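Local coordinates for protein NADPH-quinone reductase (Pediococcus pentosaceus ATCC 25745, PDB 3HA2) that probably transfers electrons from NAD(P)H to quinones with bound FMN, and is represented here by a chain with the flavodoxin-like fold, at residues A[16-21]-A[31-36]; A[43-48]-A[71-76]. All coordinates share one frame; numbering follows the deposited sequence.

Interaction 1: A[16-21]-A[31-36]. With SO4 (sulfate ion), chain C.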
ATOM      1  N   ASN A  16     -21.960  -5.578  -0.590  1.00 36.48           N
ATOM      2  CA  ASN A  16     -22.891  -6.412  -1.365  1.00 35.89           C
ATOM      3  C   ASN A  16     -22.182  -7.575  -2.072  1.00 35.16           C
ATOM      4  O   ASN A  16     -22.824  -8.525  -2.509  1.00 34.96           O
ATOM      5  CB  ASN A  16     -23.656  -5.576  -2.405  1.00 36.11           C
ATOM      6  CG  ASN A  16     -24.767  -4.744  -1.797  1.00 36.68           C
ATOM      7  OD1 ASN A  16     -24.853  -3.539  -2.039  1.00 39.02           O
ATOM      8  ND2 ASN A  16     -25.621  -5.376  -1.005  1.00 36.25           N
ATOM      9  N   THR A  17     -20.866  -7.493  -2.190  1.00 34.09           N
ATOM     10  CA  THR A  17     -20.102  -8.507  -2.917  1.00 34.15           C
ATOM     11  C   THR A  17     -19.656  -9.659  -2.021  1.00 33.68           C
ATOM     12  O   THR A  17     -19.727 -10.826  -2.410  1.00 33.29           O
ATOM     13  CB  THR A  17     -18.841  -7.921  -3.558  1.00 34.11           C
ATOM     14  OG1 THR A  17     -17.982  -7.417  -2.527  1.00 34.85           O
ATOM     15  CG2 THR A  17     -19.183  -6.809  -4.519  1.00 34.96           C
ATOM     16  N   GLN A  18     -19.200  -9.319  -0.815  1.00 33.11           N
ATOM     17  CA  GLN A  18     -18.601 -10.301   0.091  1.00 32.34           C
ATOM     18  C   GLN A  18     -19.493 -11.460   0.557  1.00 32.17           C
ATOM     19  O   GLN A  18     -19.000 -12.591   0.657  1.00 31.95           O
ATOM     20  CB  GLN A  18     -17.903  -9.594   1.258  1.00 32.06           C
ATOM     21  CG  GLN A  18     -16.732  -8.758   0.776  1.00 32.36           C
ATOM     22  CD  GLN A  18     -15.794  -9.567  -0.092  1.00 34.57           C
ATOM     23  OE1 GLN A  18     -15.042 -10.390   0.411  1.00 32.42           O
ATOM     24  NE2 GLN A  18     -15.854  -9.351  -1.413  1.00 34.54           N
ATOM     25  N   PRO A  19     -20.806 -11.217   0.797  1.00 32.06           N
ATOM     26  CA  PRO A  19     -21.626 -12.387   1.092  1.00 31.69           C
ATOM     27  C   PRO A  19     -21.594 -13.470   0.008  1.00 31.09           C
ATOM     28  O   PRO A  19     -21.746 -14.651   0.332  1.00 30.74           O
ATOM     29  CB  PRO A  19     -23.043 -11.809   1.230  1.00 31.98           C
ATOM     30  CG  PRO A  19     -22.828 -10.377   1.583  1.00 32.22           C
ATOM     31  CD  PRO A  19     -21.606  -9.974   0.838  1.00 32.18           C
ATOM     32  N   PHE A  20     -21.412 -13.080  -1.256  1.00 30.52           N
ATOM     33  CA  PHE A  20     -21.349 -14.056  -2.361  1.00 30.02           C
ATOM     34  C   PHE A  20     -20.145 -14.978  -2.165  1.00 28.83           C
ATOM     35  O   PHE A  20     -20.229 -16.184  -2.385  1.00 27.32           O
ATOM     36  CB  PHE A  20     -21.189 -13.363  -3.725  1.00 31.08           C
ATOM     37  CG  PHE A  20     -22.441 -12.715  -4.254  1.00 32.79           C
ATOM     38  CD1 PHE A  20     -23.295 -13.413  -5.101  1.00 35.29           C
ATOM     39  CD2 PHE A  20     -22.727 -11.381  -3.963  1.00 34.33           C
ATOM     40  CE1 PHE A  20     -24.449 -12.816  -5.619  1.00 35.95           C
ATOM     41  CE2 PHE A  20     -23.870 -10.769  -4.481  1.00 34.13           C
ATOM     42  CZ  PHE A  20     -24.736 -11.491  -5.309  1.00 35.38           C
ATOM     43  N   PHE A  21     -19.017 -14.379  -1.789  1.00 27.73           N
ATOM     44  CA  PHE A  21     -17.756 -15.100  -1.622  1.00 27.35           C
ATOM     45  C   PHE A  21     -17.788 -15.973  -0.362  1.00 26.92           C
ATOM     46  O   PHE A  21     -17.347 -17.123  -0.375  1.00 25.82           O
ATOM     47  CB  PHE A  21     -16.591 -14.106  -1.629  1.00 27.76           C
ATOM     48  CG  PHE A  21     -16.321 -13.527  -2.997  1.00 28.31           C
ATOM     49  CD1 PHE A  21     -15.340 -14.075  -3.808  1.00 29.82           C
ATOM     50  CD2 PHE A  21     -17.095 -12.483  -3.498  1.00 31.51           C
ATOM     51  CE1 PHE A  21     -15.102 -13.580  -5.089  1.00 29.99           C
ATOM     52  CE2 PHE A  21     -16.870 -11.978  -4.777  1.00 30.91           C
ATOM     53  CZ  PHE A  21     -15.866 -12.528  -5.570  1.00 31.28           C
ATOM     54  N   VAL A  31     -11.480 -24.368   4.969  1.00 22.67           N
ATOM     55  CA  VAL A  31     -11.367 -22.932   4.661  1.00 22.27           C
ATOM     56  C   VAL A  31     -11.931 -22.095   5.811  1.00 22.51           C
ATOM     57  O   VAL A  31     -13.071 -22.310   6.229  1.00 21.89           O
ATOM     58  CB  VAL A  31     -12.113 -22.560   3.359  1.00 22.64           C
ATOM     59  CG1 VAL A  31     -12.019 -21.076   3.116  1.00 22.62           C
ATOM     60  CG2 VAL A  31     -11.533 -23.303   2.168  1.00 21.85           C
ATOM     61  N   THR A  32     -11.122 -21.160   6.317  1.00 22.18           N
ATOM     62  CA  THR A  32     -11.503 -20.276   7.426  1.00 22.17           C
ATOM     63  C   THR A  32     -11.755 -18.866   6.901  1.00 22.67           C
ATOM     64  O   THR A  32     -10.836 -18.208   6.376  1.00 22.54           O
ATOM     65  CB  THR A  32     -10.405 -20.250   8.547  1.00 22.54           C
ATOM     66  OG1 THR A  32     -10.271 -21.554   9.119  1.00 22.15           O
ATOM     67  CG2 THR A  32     -10.757 -19.264   9.688  1.00 22.51           C
ATOM     68  N   TRP A  33     -13.009 -18.424   7.009  1.00 22.29           N
ATOM     69  CA  TRP A  33     -13.394 -17.075   6.617  1.00 22.79           C
ATOM     70  C   TRP A  33     -13.147 -16.132   7.809  1.00 22.79           C
ATOM     71  O   TRP A  33     -13.830 -16.216   8.828  1.00 22.79           O
ATOM     72  CB  TRP A  33     -14.867 -17.085   6.174  1.00 23.27           C
ATOM     73  CG  TRP A  33     -15.462 -15.750   5.831  1.00 23.27           C
ATOM     74  CD1 TRP A  33     -16.150 -14.915   6.677  1.00 24.48           C
ATOM     75  CD2 TRP A  33     -15.452 -15.108   4.551  1.00 23.35           C
ATOM     76  NE1 TRP A  33     -16.552 -13.784   5.999  1.00 23.90           N
ATOM     77  CE2 TRP A  33     -16.143 -13.879   4.693  1.00 24.19           C
ATOM     78  CE3 TRP A  33     -14.918 -15.447   3.295  1.00 24.04           C
ATOM     79  CZ2 TRP A  33     -16.317 -12.982   3.626  1.00 24.13           C
ATOM     80  CZ3 TRP A  33     -15.091 -14.559   2.234  1.00 24.40           C
ATOM     81  CH2 TRP A  33     -15.788 -13.334   2.409  1.00 24.91           C
ATOM     82  N   HIS A  34     -12.154 -15.258   7.677  1.00 22.64           N
ATOM     83  CA  HIS A  34     -11.676 -14.460   8.807  1.00 22.83           C
ATOM     84  C   HIS A  34     -11.760 -12.967   8.541  1.00 23.43           C
ATOM     85  O   HIS A  34     -10.817 -12.375   8.001  1.00 23.15           O
ATOM     86  CB  HIS A  34     -10.249 -14.838   9.201  1.00 22.40           C
ATOM     87  CG  HIS A  34      -9.780 -14.161  10.454  1.00 22.66           C
ATOM     88  ND1 HIS A  34     -10.362 -14.390  11.685  1.00 21.75           N
ATOM     89  CD2 HIS A  34      -8.810 -13.239  10.662  1.00 23.55           C
ATOM     90  CE1 HIS A  34      -9.755 -13.653  12.601  1.00 22.47           C
ATOM     91  NE2 HIS A  34      -8.807 -12.950  12.009  1.00 22.21           N
ATOM     92  N   PRO A  35     -12.893 -12.350   8.913  1.00 23.50           N
ATOM     93  CA  PRO A  35     -12.964 -10.892   8.797  1.00 24.63           C
ATOM     94  C   PRO A  35     -11.911 -10.175   9.639  1.00 25.28           C
ATOM     95  O   PRO A  35     -11.675 -10.532  10.800  1.00 25.70           O
ATOM     96  CB  PRO A  35     -14.376 -10.562   9.294  1.00 25.05           C
ATOM     97  CG  PRO A  35     -15.148 -11.826   9.109  1.00 24.48           C
ATOM     98  CD  PRO A  35     -14.156 -12.923   9.406  1.00 24.22           C
ATOM     99  N   LEU A  36     -11.263  -9.194   9.027  1.00 25.38           N
ATOM    100  CA  LEU A  36     -10.327  -8.345   9.723  1.00 26.35           C
ATOM    101  C   LEU A  36     -11.106  -7.246  10.440  1.00 26.14           C
ATOM    102  O   LEU A  36     -11.829  -6.452   9.813  1.00 25.85           O
ATOM    103  CB  LEU A  36      -9.322  -7.784   8.709  1.00 26.61           C
ATOM    104  CG  LEU A  36      -8.180  -6.878   9.127  1.00 29.27           C
ATOM    105  CD1 LEU A  36      -7.407  -7.467  10.298  1.00 32.24           C
ATOM    106  CD2 LEU A  36      -7.258  -6.669   7.915  1.00 28.50           C
TER
HETATM  107  S   SO4 C 178     -18.838  -3.788  -2.206  1.00 60.96           S
HETATM  108  O1  SO4 C 178     -18.508  -4.984  -1.439  1.00 61.30           O
HETATM  109  O2  SO4 C 178     -20.281  -3.750  -2.428  1.00 61.26           O
HETATM  110  O3  SO4 C 178     -18.443  -2.600  -1.455  1.00 61.85           O
HETATM  111  O4  SO4 C 178     -18.120  -3.823  -3.473  1.00 60.30           O
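The hydroxyl OG1 of Thr-17 gives a hydrogen bond of 2.7 Å to O1 of the sulfate and is also hydrogen-bonded to Ser-15 OG. With OG1 placed between the backbone N and the carbonyl carbon (chi1 62°), the hydroxyl faces the anion, while the methyl CG2 lies against sulfate O4 at 3.3 Å. The backbone N of Asn-16 adds a second hydrogen bond, 3.1 Å long, to sulfate O2. Ser-15 OG is bonded to the sulfate as well, so that two hydroxyls and one backbone N-H hold the anion next to the amino end of helix 18-25.

Further along, the helix meets strand 31-35 through a single large side chain. The indole of Trp-33, with CG opposite its backbone N (chi1 176°), reaches out from the strand to bring its six-membered ring against the first turn. Its CZ3 lies 4.2 Å from Phe-21 CB, and its CH2 is 3.7 Å from the backbone O of Gln-18. The bent side chain of Gln-18 crosses the indole at about a right angle, its amide plane nearly parallel to the ring (19° apart). Tryptophan suits this place because its long, flat surface spans strand and helix. A serine here would probably leave Phe-21 CB without its apolar neighbour, uncover the flank of the Gln-18 amide and open a gap beside Tyr-160. Phe-21 turns its ring away from the strand to pack edge-to-face with Tyr-160 of helix 150-165.

Helix 18-25 thus packs on one side of the parallel sheet within the beta-alpha-beta unit of strands 3-7 and 31-35. The sulfate, probably from the crystallisation liquor, sits in the loop after the first strand, consistent with the FMN phosphate site of flavodoxin-like folds.

Interaction 2: A[43-48]-A[71-76]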
ATOM      1  N   GLU A  43      -1.473 -11.671  18.530  1.00 22.52           N
ATOM      2  CA  GLU A  43      -1.274 -13.080  18.905  1.00 24.13           C
ATOM      3  C   GLU A  43      -2.296 -14.025  18.256  1.00 23.36           C
ATOM      4  O   GLU A  43      -1.917 -15.076  17.734  1.00 23.31           O
ATOM      5  CB  GLU A  43      -1.246 -13.230  20.432  1.00 24.23           C
ATOM      6  CG  GLU A  43      -0.928 -14.646  20.922  1.00 27.40           C
ATOM      7  CD  GLU A  43      -0.874 -14.753  22.438  1.00 28.55           C
ATOM      8  OE1 GLU A  43      -1.256 -13.781  23.146  1.00 34.31           O
ATOM      9  OE2 GLU A  43      -0.446 -15.825  22.940  1.00 34.47           O
ATOM     10  N   GLN A  44      -3.576 -13.654  18.279  1.00 23.01           N
ATOM     11  CA  GLN A  44      -4.619 -14.453  17.625  1.00 23.43           C
ATOM     12  C   GLN A  44      -4.427 -14.523  16.113  1.00 22.65           C
ATOM     13  O   GLN A  44      -4.590 -15.595  15.530  1.00 22.20           O
ATOM     14  CB  GLN A  44      -6.041 -13.990  17.988  1.00 24.11           C
ATOM     15  CG  GLN A  44      -7.176 -14.471  17.023  1.00 28.09           C
ATOM     16  CD  GLN A  44      -7.499 -15.989  17.032  1.00 34.04           C
ATOM     17  OE1 GLN A  44      -6.606 -16.859  17.011  1.00 34.74           O
ATOM     18  NE2 GLN A  44      -8.802 -16.303  17.009  1.00 35.23           N
ATOM     19  N   GLU A  45      -4.083 -13.392  15.490  1.00 21.40           N
ATOM     20  CA  GLU A  45      -3.810 -13.361  14.058  1.00 21.01           C
ATOM     21  C   GLU A  45      -2.594 -14.228  13.704  1.00 20.87           C
ATOM     22  O   GLU A  45      -2.622 -14.994  12.723  1.00 20.57           O
ATOM     23  CB  GLU A  45      -3.608 -11.917  13.564  1.00 20.84           C
ATOM     24  CG  GLU A  45      -4.827 -10.991  13.774  1.00 20.66           C
ATOM     25  CD  GLU A  45      -6.058 -11.410  12.964  1.00 22.61           C
ATOM     26  OE1 GLU A  45      -5.895 -11.810  11.788  1.00 21.92           O
ATOM     27  OE2 GLU A  45      -7.192 -11.326  13.505  1.00 23.28           O
ATOM     28  N   GLN A  46      -1.532 -14.121  14.505  1.00 20.60           N
ATOM     29  CA  GLN A  46      -0.347 -14.960  14.281  1.00 20.54           C
ATOM     30  C   GLN A  46      -0.685 -16.433  14.441  1.00 20.92           C
ATOM     31  O   GLN A  46      -0.215 -17.269  13.665  1.00 20.42           O
ATOM     32  CB  GLN A  46       0.797 -14.557  15.216  1.00 21.13           C
ATOM     33  CG  GLN A  46       1.497 -13.298  14.722  1.00 20.26           C
ATOM     34  CD  GLN A  46       2.600 -12.832  15.652  1.00 22.63           C
ATOM     35  OE1 GLN A  46       2.828 -13.427  16.693  1.00 20.64           O
ATOM     36  NE2 GLN A  46       3.264 -11.737  15.288  1.00 22.45           N
ATOM     37  N   SER A  47      -1.514 -16.742  15.438  1.00 21.35           N
ATOM     38  CA  SER A  47      -1.962 -18.109  15.654  1.00 22.37           C
ATOM     39  C   SER A  47      -2.674 -18.665  14.426  1.00 22.03           C
ATOM     40  O   SER A  47      -2.413 -19.796  14.021  1.00 21.74           O
ATOM     41  CB  SER A  47      -2.885 -18.209  16.856  1.00 23.04           C
ATOM     42  OG  SER A  47      -3.195 -19.573  17.082  1.00 26.21           O
ATOM     43  N   LEU A  48      -3.577 -17.875  13.847  1.00 21.39           N
ATOM     44  CA  LEU A  48      -4.306 -18.320  12.653  1.00 21.36           C
ATOM     45  C   LEU A  48      -3.367 -18.554  11.476  1.00 21.85           C
ATOM     46  O   LEU A  48      -3.505 -19.537  10.745  1.00 22.13           O
ATOM     47  CB  LEU A  48      -5.397 -17.312  12.281  1.00 21.91           C
ATOM     48  CG  LEU A  48      -6.595 -17.242  13.233  1.00 22.36           C
ATOM     49  CD1 LEU A  48      -7.516 -16.105  12.790  1.00 22.04           C
ATOM     50  CD2 LEU A  48      -7.364 -18.569  13.247  1.00 23.01           C
ATOM     51  N   LYS A  71      -3.267  -2.877   5.614  1.00 24.25           N
ATOM     52  CA  LYS A  71      -1.891  -2.422   5.732  1.00 24.03           C
ATOM     53  C   LYS A  71      -1.501  -2.389   7.211  1.00 24.03           C
ATOM     54  O   LYS A  71      -0.384  -2.757   7.568  1.00 23.91           O
ATOM     55  CB  LYS A  71      -1.721  -1.030   5.117  1.00 25.61           C
ATOM     56  CG  LYS A  71      -0.277  -0.580   5.051  1.00 26.38           C
ATOM     57  CD  LYS A  71       0.486  -1.452   4.041  1.00 28.54           C
ATOM     58  CE  LYS A  71       1.813  -1.949   4.588  1.00 30.21           C
ATOM     59  NZ  LYS A  71       2.771  -0.873   4.993  1.00 26.11           N
ATOM     60  N   GLN A  72      -2.434  -1.970   8.072  1.00 23.46           N
ATOM     61  CA  GLN A  72      -2.175  -1.990   9.515  1.00 23.75           C
ATOM     62  C   GLN A  72      -1.895  -3.408  10.023  1.00 23.68           C
ATOM     63  O   GLN A  72      -1.005  -3.613  10.840  1.00 22.42           O
ATOM     64  CB  GLN A  72      -3.316  -1.360  10.311  1.00 24.39           C
ATOM     65  CG  GLN A  72      -2.979  -1.129  11.805  1.00 26.10           C
ATOM     66  CD  GLN A  72      -1.864  -0.108  11.983  1.00 29.59           C
ATOM     67  OE1 GLN A  72      -0.684  -0.454  12.031  1.00 32.00           O
ATOM     68  NE2 GLN A  72      -2.232   1.164  12.008  1.00 32.95           N
ATOM     69  N   TRP A  73      -2.657  -4.381   9.528  1.00 22.80           N
ATOM     70  CA  TRP A  73      -2.459  -5.791   9.907  1.00 22.85           C
ATOM     71  C   TRP A  73      -1.086  -6.264   9.448  1.00 23.18           C
ATOM     72  O   TRP A  73      -0.366  -6.920  10.201  1.00 23.27           O
ATOM     73  CB  TRP A  73      -3.592  -6.603   9.274  1.00 22.61           C
ATOM     74  CG  TRP A  73      -3.642  -8.089   9.514  1.00 22.69           C
ATOM     75  CD1 TRP A  73      -4.293  -8.747  10.522  1.00 22.82           C
ATOM     76  CD2 TRP A  73      -3.129  -9.091   8.645  1.00 20.95           C
ATOM     77  NE1 TRP A  73      -4.171 -10.111  10.351  1.00 22.36           N
ATOM     78  CE2 TRP A  73      -3.444 -10.346   9.215  1.00 21.69           C
ATOM     79  CE3 TRP A  73      -2.372  -9.050   7.464  1.00 24.15           C
ATOM     80  CZ2 TRP A  73      -3.066 -11.558   8.622  1.00 21.62           C
ATOM     81  CZ3 TRP A  73      -2.010 -10.271   6.856  1.00 23.48           C
ATOM     82  CH2 TRP A  73      -2.354 -11.501   7.454  1.00 22.76           C
HETATM   83  N   MSE A  74      -0.700  -5.894   8.229  1.00 23.35           N
HETATM   84  CA  MSE A  74       0.623  -6.240   7.713  1.00 24.95           C
HETATM   85  C   MSE A  74       1.712  -5.640   8.611  1.00 25.06           C
HETATM   86  O   MSE A  74       2.649  -6.329   8.994  1.00 25.26           O
HETATM   87  CB  MSE A  74       0.805  -5.736   6.269  1.00 25.04           C
HETATM   88  CG  MSE A  74      -0.121  -6.378   5.258  1.00 27.41           C
HETATM   89 SE   MSE A  74       0.498  -8.190   4.840  1.00 39.68          SE
HETATM   90  CE  MSE A  74       2.267  -7.761   4.133  1.00 33.03           C
ATOM     91  N   ASP A  75       1.558  -4.355   8.955  1.00 25.40           N
ATOM     92  CA  ASP A  75       2.563  -3.601   9.728  1.00 25.51           C
ATOM     93  C   ASP A  75       2.741  -4.148  11.150  1.00 25.42           C
ATOM     94  O   ASP A  75       3.830  -4.054  11.728  1.00 25.22           O
ATOM     95  CB  ASP A  75       2.167  -2.110   9.814  1.00 25.83           C
ATOM     96  CG  ASP A  75       2.271  -1.356   8.472  1.00 28.66           C
ATOM     97  OD1 ASP A  75       2.805  -1.907   7.495  1.00 32.36           O
ATOM     98  OD2 ASP A  75       1.807  -0.190   8.419  1.00 33.22           O
ATOM     99  N   THR A  76       1.673  -4.695  11.722  1.00 24.41           N
ATOM    100  CA  THR A  76       1.638  -5.025  13.147  1.00 24.60           C
ATOM    101  C   THR A  76       1.730  -6.536  13.414  1.00 24.03           C
ATOM    102  O   THR A  76       2.397  -6.969  14.350  1.00 23.69           O
ATOM    103  CB  THR A  76       0.363  -4.423  13.806  1.00 25.57           C
ATOM    104  OG1 THR A  76       0.268  -3.021  13.483  1.00 27.65           O
ATOM    105  CG2 THR A  76       0.430  -4.536  15.294  1.00 26.19           C
TER
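Glu-45 accepts a hydrogen bond from the indole of Trp-73, with NE1 and OE1 2.8 Å apart and an N-H...O angle of 156°. The oxygen lies near the plane of the indole, at its edge, where the N-H points; the donor in turn comes to OE1 from above the carboxylate plane, and the two flat groups are steeply inclined to one another. The glutamate chain folds at its second torsion (chi2 -65°), which sets CG beside the N-H corner of the indole, 3.6 Å from NE1, and brings the carboxylate back to the N-H. Trp-73 supplies its share with CG on the far side from its backbone N (chi1 -179°), carrying the ring across to helix 42-50.

Both residues are buried. Glutamate fits here because it has an oxygen for each of two donors: OE2 takes a hydrogen bond from NE2 of His-34, and the histidine, if protonated, would probably steady the carboxylate. Tryptophan combines one donor with a broad apolar ring, which also meets Phe-40 edge-to-face. On helix 68-77 itself, Thr-76 OG1 turns back to Gln-72 O at 3.0 Å. Lys-71 NZ bridges to Asp-75 OD1 at 2.7 Å, on that oxygen's syn lone pair, and is bonded also to Tyr-62 O and Ala-66 O of the second subunit.

Helices 42-50 and 68-77 lie side by side on one face of the sheet, where Leu-48 touches Leu-4 and Trp-73 touches Ile-6 of strand 3-7, while Lys-71 and Asp-75 of helix 68-77 meet the second subunit.

In the fold
The two contacts lie with their centres 18 Å apart and are joined through strand 31-35, which runs on in the chain to helix 42-50. Its neighbouring residues serve both: Trp-33 turns to helix 18-25, whereas His-34 turns to the other face of the sheet, where the 2.7 Å between its NE2 and Glu-45 OE2 bridges the two contacts. Just past the strand, Leu-36 CD1 packs 3.4 Å from Trp-73 CD1. Interaction 1 therefore belongs to the side of helices 18-25 and 150-165, and interaction 2 to that of helices 42-50 and 68-77. The sulfate belongs to interaction 1 alone, with its O1 9.6 Å from Trp-33 CH2.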